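Local coordinates for putative dioxygenase (1H-3-hydroxy-4-oxoquinaldine 2,4-dioxygenase) (PDB 6RA3), which cleaves the ring of the Pseudomonas quinolone signal (PQS) with dioxygen, giving N-octanoylanthranilate and carbon monoxide, at residues Q11-D16 against R53-G58; F69-M74 against G99-E104; I105-G110 against A203-C208. All blocks are in the same frame, centred on the assembly; numbering follows the deposited sequence.

Contact 1: Q11-D16 against R53-G58; sequences QIAFDD and RVCWRG
D15 and R53 form a two-bonded salt bridge across the strands. R53 offers its guanidinium side-on and grips the carboxylate with two nitrogens. R53 NH2 reaches D15 OD1 at 2.6 Å in a nearly straight bond. R53 NE reaches D15 OD2 at 3.0 Å, on the syn side of the carboxylate. The two flat groups are not coplanar: their planes differ by 36°, and NH2 meets OD1 from above the carboxylate plane. A chi1 of 72° sets D15 CG between its backbone N and carbonyl carbon, at the edge of the R53 guanidinium and in its plane. D39 takes R53 NH1, and Q17 also bonds D15 OD1, so both ends of the pair have further partners.

The backbone bonds are antiparallel. D15 and R53 are a hydrogen-bonded pair, with D15 N to R53 O at 3.1 Å and R53 N to D15 O at 2.9 Å. F14 and V54 form the next, non-hydrogen-bonded pair, with side chains on the other face of the sheet from D15 and R53. C55 N still bonds A13 O at 2.9 Å. This joins strand 10-17 to strand 51-54, the antiparallel start of the alpha/beta-hydrolase sheet; from 51-54 onward the strands run parallel.

After V54 the segment 53-58 leaves the strand, and water fills in. Water 2 donates to Q11 O and W56 O and accepts from A13 N. Water 1 links Q11 O to G58 N.

Apolar contacts are few. A13 CB lies 3.8 Å from C55 SG. I12 CD1 lies against the backbone of R57, 3.8 Å from R57 N. The guanidinium of R57 turns to a salt bridge with D77.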
loop_
_atom_site.group_PDB
_atom_site.type_symbol
_atom_site.label_atom_id
_atom_site.label_comp_id
_atom_site.label_asym_id
_atom_site.label_seq_id
_atom_site.Cartn_x
_atom_site.Cartn_y
_atom_site.Cartn_z
ATOM N N GLN A 11 10.930 -5.418 -11.569
ATOM C CA GLN A 11 10.045 -4.492 -10.863
ATOM C C GLN A 11 10.797 -3.787 -9.744
ATOM O O GLN A 11 11.247 -4.426 -8.783
ATOM C CB GLN A 11 8.814 -5.188 -10.281
ATOM C CG GLN A 11 7.822 -4.136 -9.715
ATOM C CD GLN A 11 6.433 -4.645 -9.483
ATOM O OE1 GLN A 11 5.542 -4.515 -10.327
ATOM N NE2 GLN A 11 6.223 -5.182 -8.317
ATOM N N ILE A 12 10.894 -2.464 -9.857
ATOM C CA ILE A 12 11.599 -1.609 -8.899
ATOM C C ILE A 12 10.568 -0.764 -8.164
ATOM O O ILE A 12 9.969 0.133 -8.759
ATOM C CB ILE A 12 12.627 -0.704 -9.611
ATOM C CG1 ILE A 12 13.589 -1.556 -10.445
ATOM C CG2 ILE A 12 13.365 0.194 -8.601
ATOM C CD1 ILE A 12 14.413 -2.579 -9.601
ATOM N N ALA A 13 10.408 -1.005 -6.875
ATOM C CA ALA A 13 9.564 -0.180 -6.039
ATOM C C ALA A 13 10.314 1.057 -5.573
ATOM O O ALA A 13 11.525 1.030 -5.333
ATOM C CB ALA A 13 9.099 -0.940 -4.821
ATOM N N PHE A 14 9.570 2.135 -5.402
ATOM C CA PHE A 14 10.155 3.418 -5.017
ATOM C C PHE A 14 9.055 4.349 -4.513
ATOM O O PHE A 14 7.855 4.057 -4.618
ATOM C CB PHE A 14 10.901 4.017 -6.201
ATOM C CG PHE A 14 10.010 4.509 -7.306
ATOM C CD1 PHE A 14 9.537 3.637 -8.266
ATOM C CD2 PHE A 14 9.642 5.856 -7.380
ATOM C CE1 PHE A 14 8.692 4.073 -9.276
ATOM C CE2 PHE A 14 8.803 6.300 -8.389
ATOM C CZ PHE A 14 8.349 5.410 -9.357
ATOM N N ASP A 15 9.480 5.460 -3.919
ATOM C CA ASP A 15 8.615 6.630 -3.812
ATOM C C ASP A 15 9.446 7.890 -4.026
ATOM O O ASP A 15 10.678 7.888 -3.944
ATOM C CB ASP A 15 7.822 6.642 -2.499
ATOM C CG ASP A 15 8.655 6.955 -1.272
ATOM O OD1 ASP A 15 8.024 7.107 -0.200
ATOM O OD2 ASP A 15 9.902 7.064 -1.360
ATOM N N ASP A 16 8.736 8.957 -4.360
ATOM C CA ASP A 16 9.307 10.193 -4.886
ATOM C C ASP A 16 8.575 11.335 -4.194
ATOM O O ASP A 16 7.370 11.486 -4.389
ATOM C CB ASP A 16 9.124 10.219 -6.402
ATOM C CG ASP A 16 9.429 11.556 -7.018
ATOM O OD1 ASP A 16 10.083 12.372 -6.329
ATOM O OD2 ASP A 16 9.010 11.777 -8.197
ATOM N N ARG A 53 13.233 7.376 -2.712
ATOM C CA ARG A 53 13.643 6.183 -1.979
ATOM C C ARG A 53 13.491 4.974 -2.895
ATOM O O ARG A 53 12.442 4.797 -3.520
ATOM C CB ARG A 53 12.830 5.999 -0.703
ATOM C CG ARG A 53 12.924 7.133 0.280
ATOM C CD ARG A 53 12.311 6.750 1.600
ATOM N NE ARG A 53 10.862 6.635 1.450
ATOM C CZ ARG A 53 10.044 6.118 2.355
ATOM N NH1 ARG A 53 10.509 5.641 3.504
ATOM N NH2 ARG A 53 8.745 6.089 2.107
ATOM N N VAL A 54 14.549 4.165 -3.007
ATOM C CA VAL A 54 14.621 3.120 -4.020
ATOM C C VAL A 54 14.762 1.765 -3.344
ATOM O O VAL A 54 15.552 1.596 -2.413
ATOM C CB VAL A 54 15.787 3.345 -4.996
ATOM C CG1 VAL A 54 15.909 2.169 -5.947
ATOM C CG2 VAL A 54 15.600 4.617 -5.770
ATOM N N CYS A 55 13.996 0.800 -3.835
ATOM C CA CYS A 55 14.081 -0.588 -3.405
ATOM C C CYS A 55 14.901 -1.363 -4.427
ATOM O O CYS A 55 14.851 -1.070 -5.618
ATOM C CB CYS A 55 12.684 -1.214 -3.295
ATOM S SG CYS A 55 11.632 -0.637 -1.961
ATOM N N TRP A 56 15.683 -2.339 -3.950
ATOM C CA TRP A 56 16.340 -3.273 -4.859
ATOM C C TRP A 56 15.312 -4.193 -5.527
ATOM O O TRP A 56 14.216 -4.423 -5.008
ATOM C CB TRP A 56 17.359 -4.131 -4.101
ATOM C CG TRP A 56 18.314 -3.359 -3.270
ATOM C CD1 TRP A 56 18.504 -3.464 -1.918
ATOM C CD2 TRP A 56 19.217 -2.350 -3.731
ATOM N NE1 TRP A 56 19.477 -2.585 -1.516
ATOM C CE2 TRP A 56 19.925 -1.886 -2.612
ATOM C CE3 TRP A 56 19.497 -1.799 -4.990
ATOM C CZ2 TRP A 56 20.898 -0.887 -2.708
ATOM C CZ3 TRP A 56 20.452 -0.802 -5.077
ATOM C CH2 TRP A 56 21.157 -0.376 -3.948
ATOM N N ARG A 57 15.675 -4.698 -6.698
ATOM C CA ARG A 57 14.903 -5.760 -7.331
ATOM C C ARG A 57 14.698 -6.902 -6.343
ATOM O O ARG A 57 15.540 -7.167 -5.488
ATOM C CB ARG A 57 15.584 -6.228 -8.632
ATOM C CG ARG A 57 16.830 -7.103 -8.488
ATOM C CD ARG A 57 17.272 -7.661 -9.828
ATOM N NE ARG A 57 17.521 -6.658 -10.854
ATOM C CZ ARG A 57 17.884 -6.955 -12.092
ATOM N NH1 ARG A 57 18.020 -8.224 -12.462
ATOM N NH2 ARG A 57 18.107 -5.994 -12.971
ATOM N N GLY A 58 13.508 -7.504 -6.387
ATOM C CA GLY A 58 13.165 -8.548 -5.443
ATOM C C GLY A 58 12.877 -8.093 -4.026
ATOM O O GLY A 58 12.575 -8.937 -3.172
HETATM O O HOH W 1 11.503 -6.849 -8.067
HETATM O O HOH W 2 11.669 -3.573 -6.052
#

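Contact 2: F69-M74 against G99-E104; sequences FGIDEM and GWAALE
E104 OE2 is held by a water and a cation, close to D72 of the facing helix. Water 3 donates to E104 OE2 at 3.1 Å and makes a weaker bond to D72 OD1. R108 NE forms a salt bridge with the same E104 oxygen, while R200 takes E104 OE1. D72 OD1 and E104 OE2 are 4.3 Å apart, two like charges with the water and R108 nearby.

Beside these acids the contact is apolar. I71 supplies most of it from the first turn of helix 71-84. I71 CD1 touches W100 CB at 3.5 Å, and the two side chains are oblique to each other. With I71 CG1 beside the backbone N (chi1 -67°), I71 CG2 stands anti to that N and rests on the backbone of helix 99-109, 3.7 Å from A101 CA. The same I71 CG2 methyl lies 4.2 Å from E104 CB. One turn on, M74 CB meets A101 CB at 3.8 Å. The small A101 side chain is consistent with the close approach of the helices: the I71 and A101 CA atoms are 5.3 Å apart.

The start of helix 71-84 is fixed locally. G70 is the N-cap. E73 OE1 accepts from G70 N at 3.0 Å, the N3-to-N-cap half of a capping box.

Helix 99-109 follows the turn carrying H97, a substrate-binding residue, where alpha/beta hydrolases have their nucleophile elbow. The apolar seam includes W100, whose ring meets that of H97 with nearly parallel planes. Y191 packs edge-to-face with W100. The two acids, D72 and E104, would repel, and R108 and R200 probably offset that charge.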
loop_
_atom_site.group_PDB
_atom_site.type_symbol
_atom_site.label_atom_id
_atom_site.label_comp_id
_atom_site.label_asym_id
_atom_site.label_seq_id
_atom_site.Cartn_x
_atom_site.Cartn_y
_atom_site.Cartn_z
ATOM N N PHE A 69 21.255 -11.921 -9.147
ATOM C CA PHE A 69 21.708 -10.570 -9.434
ATOM C C PHE A 69 22.684 -10.162 -8.343
ATOM O O PHE A 69 22.712 -10.745 -7.261
ATOM C CB PHE A 69 20.516 -9.590 -9.504
ATOM C CG PHE A 69 19.881 -9.282 -8.151
ATOM C CD1 PHE A 69 18.821 -10.048 -7.671
ATOM C CD2 PHE A 69 20.341 -8.212 -7.375
ATOM C CE1 PHE A 69 18.244 -9.775 -6.428
ATOM C CE2 PHE A 69 19.781 -7.934 -6.137
ATOM C CZ PHE A 69 18.724 -8.706 -5.657
ATOM N N GLY A 70 23.443 -9.120 -8.622
ATOM C CA GLY A 70 24.283 -8.487 -7.611
ATOM C C GLY A 70 24.457 -7.009 -7.884
ATOM O O GLY A 70 23.519 -6.332 -8.333
ATOM N N ILE A 71 25.671 -6.504 -7.643
ATOM C CA ILE A 71 25.866 -5.052 -7.569
ATOM C C ILE A 71 25.688 -4.394 -8.937
ATOM O O ILE A 71 25.096 -3.309 -9.038
ATOM C CB ILE A 71 27.232 -4.748 -6.918
ATOM C CG1 ILE A 71 27.187 -5.202 -5.458
ATOM C CG2 ILE A 71 27.539 -3.276 -6.932
ATOM C CD1 ILE A 71 28.545 -5.444 -4.833
ATOM N N ASP A 72 26.164 -5.030 -10.015
ATOM C CA ASP A 72 25.950 -4.470 -11.351
ATOM C C ASP A 72 24.468 -4.200 -11.634
ATOM O O ASP A 72 24.117 -3.167 -12.232
ATOM C CB ASP A 72 26.520 -5.408 -12.416
ATOM C CG ASP A 72 28.045 -5.407 -12.440
ATOM O OD1 ASP A 72 28.639 -4.397 -11.992
ATOM O OD2 ASP A 72 28.642 -6.407 -12.903
ATOM N N GLU A 73 23.590 -5.134 -11.228
ATOM C CA GLU A 73 22.151 -4.988 -11.448
ATOM C C GLU A 73 21.554 -3.927 -10.519
ATOM O O GLU A 73 20.684 -3.159 -10.926
ATOM C CB GLU A 73 21.448 -6.339 -11.244
ATOM C CG GLU A 73 21.625 -7.324 -12.375
ATOM C CD GLU A 73 23.063 -7.833 -12.508
ATOM O OE1 GLU A 73 23.715 -8.057 -11.460
ATOM O OE2 GLU A 73 23.543 -7.982 -13.660
ATOM N N MET A 74 21.989 -3.886 -9.268
ATOM C CA MET A 74 21.466 -2.888 -8.342
ATOM C C MET A 74 21.725 -1.475 -8.864
ATOM O O MET A 74 20.846 -0.607 -8.805
ATOM C CB MET A 74 22.085 -3.112 -6.964
ATOM C CG MET A 74 21.540 -4.353 -6.245
ATOM S SD MET A 74 22.704 -5.058 -5.061
ATOM C CE MET A 74 22.090 -4.422 -3.524
ATOM N N GLY A 99 26.192 0.440 -0.059
ATOM C CA GLY A 99 27.305 1.302 -0.454
ATOM C C GLY A 99 28.020 0.825 -1.698
ATOM O O GLY A 99 28.486 1.633 -2.510
ATOM N N TRP A 100 28.108 -0.498 -1.883
ATOM C CA TRP A 100 28.819 -0.994 -3.046
ATOM C C TRP A 100 28.141 -0.574 -4.327
ATOM O O TRP A 100 28.819 -0.243 -5.303
ATOM C CB TRP A 100 28.950 -2.522 -3.006
ATOM C CG TRP A 100 29.772 -3.064 -1.906
ATOM C CD1 TRP A 100 29.330 -3.527 -0.700
ATOM C CD2 TRP A 100 31.201 -3.238 -1.906
ATOM N NE1 TRP A 100 30.396 -3.975 0.055
ATOM C CE2 TRP A 100 31.554 -3.796 -0.656
ATOM C CE3 TRP A 100 32.213 -2.976 -2.838
ATOM C CZ2 TRP A 100 32.882 -4.104 -0.312
ATOM C CZ3 TRP A 100 33.539 -3.292 -2.487
ATOM C CH2 TRP A 100 33.843 -3.841 -1.235
ATOM N N ALA A 101 26.794 -0.637 -4.370
ATOM C CA ALA A 101 26.069 -0.198 -5.556
ATOM C C ALA A 101 26.156 1.310 -5.720
ATOM O O ALA A 101 26.307 1.812 -6.841
ATOM C CB ALA A 101 24.611 -0.640 -5.463
ATOM N N ALA A 102 26.059 2.039 -4.610
ATOM C CA ALA A 102 26.203 3.501 -4.661
ATOM C C ALA A 102 27.523 3.916 -5.311
ATOM O O ALA A 102 27.558 4.842 -6.131
ATOM C CB ALA A 102 26.099 4.083 -3.248
ATOM N N LEU A 103 28.623 3.223 -4.983
ATOM C CA LEU A 103 29.911 3.571 -5.590
ATOM C C LEU A 103 29.967 3.144 -7.052
ATOM O O LEU A 103 30.533 3.851 -7.895
ATOM C CB LEU A 103 31.036 2.944 -4.773
ATOM C CG LEU A 103 31.017 3.453 -3.328
ATOM C CD1 LEU A 103 31.896 2.643 -2.407
ATOM C CD2 LEU A 103 31.458 4.915 -3.314
ATOM N N GLU A 104 29.357 2.008 -7.383
ATOM C CA GLU A 104 29.264 1.627 -8.781
ATOM C C GLU A 104 28.476 2.664 -9.551
ATOM O O GLU A 104 28.865 3.045 -10.661
ATOM C CB GLU A 104 28.625 0.229 -8.914
ATOM C CG GLU A 104 28.467 -0.262 -10.352
ATOM C CD GLU A 104 29.798 -0.374 -11.106
ATOM O OE1 GLU A 104 30.834 -0.561 -10.438
ATOM O OE2 GLU A 104 29.803 -0.275 -12.359
HETATM O O HOH W 3 30.638 -2.651 -14.120
#

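Contact 3: I105-G110 against A203-C208; sequences IADRLG and ALAEPC
The D107 and L204 side chains lie alongside one another, running opposite ways. L204 CD2 comes up against D107 CB at 3.4 Å and also lies near its CG. D107 CG stands anti to the backbone N (chi1 -170°), beside L204 CD2. D107 OD1 lies 3.7 Å from A205 N. D107 OD2 forms a salt bridge with R200 and accepts from water 5 at 2.7 Å. That water also donates to A203 O, so it ties the acid to the start of the loop.

A106 and C208 face each other more simply. Both CB atoms point across the contact, and A106 CB meets C208 SG at 4.1 Å. Both side chains also touch V117. This sets helix 99-109 against the loop that leads from helix 197-202 into strand 209-214, beside strand 116-120. In the alpha/beta-hydrolase sheet those two strands are parallel neighbours.

At the end of helix 99-109, E206 meets the residues that follow it. From a CG set between the backbone N and carbonyl carbon (chi1 47°), the E206 side chain runs out extended, and E206 OE2 rests 3.2 Å from G110 CA. The same oxygen accepts from A111 N. G110 leaves the helix with positive phi (94°). Between D107 and E206, water 6 accepts from E206 N at 3.2 Å and lies 3.3 Å from D107 OD1.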
loop_
_atom_site.group_PDB
_atom_site.type_symbol
_atom_site.label_atom_id
_atom_site.label_comp_id
_atom_site.label_asym_id
_atom_site.label_seq_id
_atom_site.Cartn_x
_atom_site.Cartn_y
_atom_site.Cartn_z
ATOM N N ILE A 105 27.365 3.146 -8.974
ATOM C CA ILE A 105 26.572 4.182 -9.646
ATOM C C ILE A 105 27.404 5.453 -9.813
ATOM O O ILE A 105 27.379 6.100 -10.871
ATOM C CB ILE A 105 25.267 4.470 -8.875
ATOM C CG1 ILE A 105 24.336 3.240 -8.866
ATOM C CG2 ILE A 105 24.551 5.702 -9.467
ATOM C CD1 ILE A 105 23.255 3.262 -7.746
ATOM N N ALA A 106 28.131 5.849 -8.765
ATOM C CA ALA A 106 28.966 7.047 -8.883
ATOM C C ALA A 106 29.987 6.889 -9.997
ATOM O O ALA A 106 30.241 7.833 -10.754
ATOM C CB ALA A 106 29.668 7.346 -7.570
ATOM N N ASP A 107 30.561 5.689 -10.137
ATOM C CA ASP A 107 31.594 5.473 -11.145
ATOM C C ASP A 107 31.011 5.501 -12.547
ATOM O O ASP A 107 31.664 5.963 -13.493
ATOM C CB ASP A 107 32.291 4.139 -10.893
ATOM C CG ASP A 107 33.528 3.955 -11.751
ATOM O OD1 ASP A 107 34.087 4.971 -12.221
ATOM O OD2 ASP A 107 33.927 2.784 -11.963
ATOM N N ARG A 108 29.782 5.008 -12.712
ATOM C CA ARG A 108 29.231 4.923 -14.058
ATOM C C ARG A 108 28.833 6.281 -14.610
ATOM O O ARG A 108 28.894 6.494 -15.827
ATOM C CB ARG A 108 28.032 3.980 -14.060
ATOM C CG ARG A 108 28.397 2.538 -13.778
ATOM C CD ARG A 108 27.197 1.632 -13.911
ATOM N NE ARG A 108 27.587 0.247 -13.664
ATOM C CZ ARG A 108 26.862 -0.805 -14.011
ATOM N NH1 ARG A 108 25.702 -0.622 -14.615
ATOM N NH2 ARG A 108 27.299 -2.028 -13.747
ATOM N N LEU A 109 28.387 7.195 -13.758
ATOM C CA LEU A 109 27.732 8.411 -14.232
ATOM C C LEU A 109 28.612 9.652 -14.160
ATOM O O LEU A 109 28.331 10.635 -14.863
ATOM C CB LEU A 109 26.461 8.671 -13.421
ATOM C CG LEU A 109 25.382 7.604 -13.541
ATOM C CD1 LEU A 109 24.270 7.886 -12.545
ATOM C CD2 LEU A 109 24.863 7.516 -14.956
ATOM N N GLY A 110 29.634 9.634 -13.314
ATOM C CA GLY A 110 30.554 10.740 -13.191
ATOM C C GLY A 110 30.129 11.681 -12.085
ATOM O O GLY A 110 29.026 11.594 -11.531
ATOM N N ALA A 203 39.828 3.307 -6.868
ATOM C CA ALA A 203 39.738 2.938 -8.272
ATOM C C ALA A 203 38.762 3.808 -9.064
ATOM O O ALA A 203 38.617 3.600 -10.276
ATOM C CB ALA A 203 39.337 1.471 -8.384
ATOM N N LEU A 204 38.094 4.776 -8.429
ATOM C CA LEU A 204 37.126 5.612 -9.138
ATOM C C LEU A 204 37.835 6.529 -10.116
ATOM O O LEU A 204 38.776 7.237 -9.739
ATOM C CB LEU A 204 36.311 6.443 -8.144
ATOM C CG LEU A 204 35.267 5.678 -7.330
ATOM C CD1 LEU A 204 34.817 6.491 -6.135
ATOM C CD2 LEU A 204 34.084 5.269 -8.220
ATOM N N ALA A 205 37.374 6.518 -11.373
ATOM C CA ALA A 205 37.864 7.418 -12.421
ATOM C C ALA A 205 38.016 8.857 -11.928
ATOM O O ALA A 205 39.136 9.365 -11.805
ATOM C CB ALA A 205 36.919 7.392 -13.635
ATOM N N GLU A 206 36.897 9.536 -11.666
ATOM C CA GLU A 206 36.910 10.888 -11.107
ATOM C C GLU A 206 36.107 10.873 -9.812
ATOM O O GLU A 206 34.873 11.014 -9.836
ATOM C CB GLU A 206 36.360 11.909 -12.108
ATOM C CG GLU A 206 35.053 11.540 -12.823
ATOM C CD GLU A 206 34.289 12.768 -13.329
ATOM O OE1 GLU A 206 34.884 13.869 -13.432
ATOM O OE2 GLU A 206 33.082 12.639 -13.612
ATOM N N PRO A 207 36.757 10.693 -8.660
ATOM C CA PRO A 207 36.012 10.564 -7.394
ATOM C C PRO A 207 35.167 11.794 -7.106
ATOM O O PRO A 207 35.678 12.914 -7.020
ATOM C CB PRO A 207 37.116 10.394 -6.339
ATOM C CG PRO A 207 38.329 10.043 -7.069
ATOM C CD PRO A 207 38.210 10.574 -8.465
ATOM N N CYS A 208 33.866 11.577 -6.940
ATOM C CA CYS A 208 33.005 12.583 -6.332
ATOM C C CYS A 208 33.292 12.667 -4.824
ATOM O O CYS A 208 34.081 11.898 -4.272
ATOM C CB CYS A 208 31.535 12.234 -6.588
ATOM S SG CYS A 208 31.012 10.751 -5.692
HETATM O O HOH W 4 32.941 9.118 -9.017
HETATM O O HOH W 5 36.201 2.139 -10.747
HETATM O O HOH W 6 34.012 8.115 -11.251
#

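Contact 1 is the most buried and joins strand to strand at the antiparallel side of the sheet. Contacts 2 and 3 are partly buried and share helix 99-109: contact 2 packs it on helix 71-84, contact 3 on the loop before strand 209-214. Backbone bonds and a salt bridge carry contact 1. The other two have no direct hydrogen bond across them and rely on apolar touches and water. Contacts 1 and 2 meet where W56 packs on M74 and A101. Contacts 2 and 3 meet through L103 and L204, and through a long, weak ion pair between D72 and R108. Contact 3 lies away from substrate-binding H97 and active-site H246; W100 of contact 2 adjoins H97.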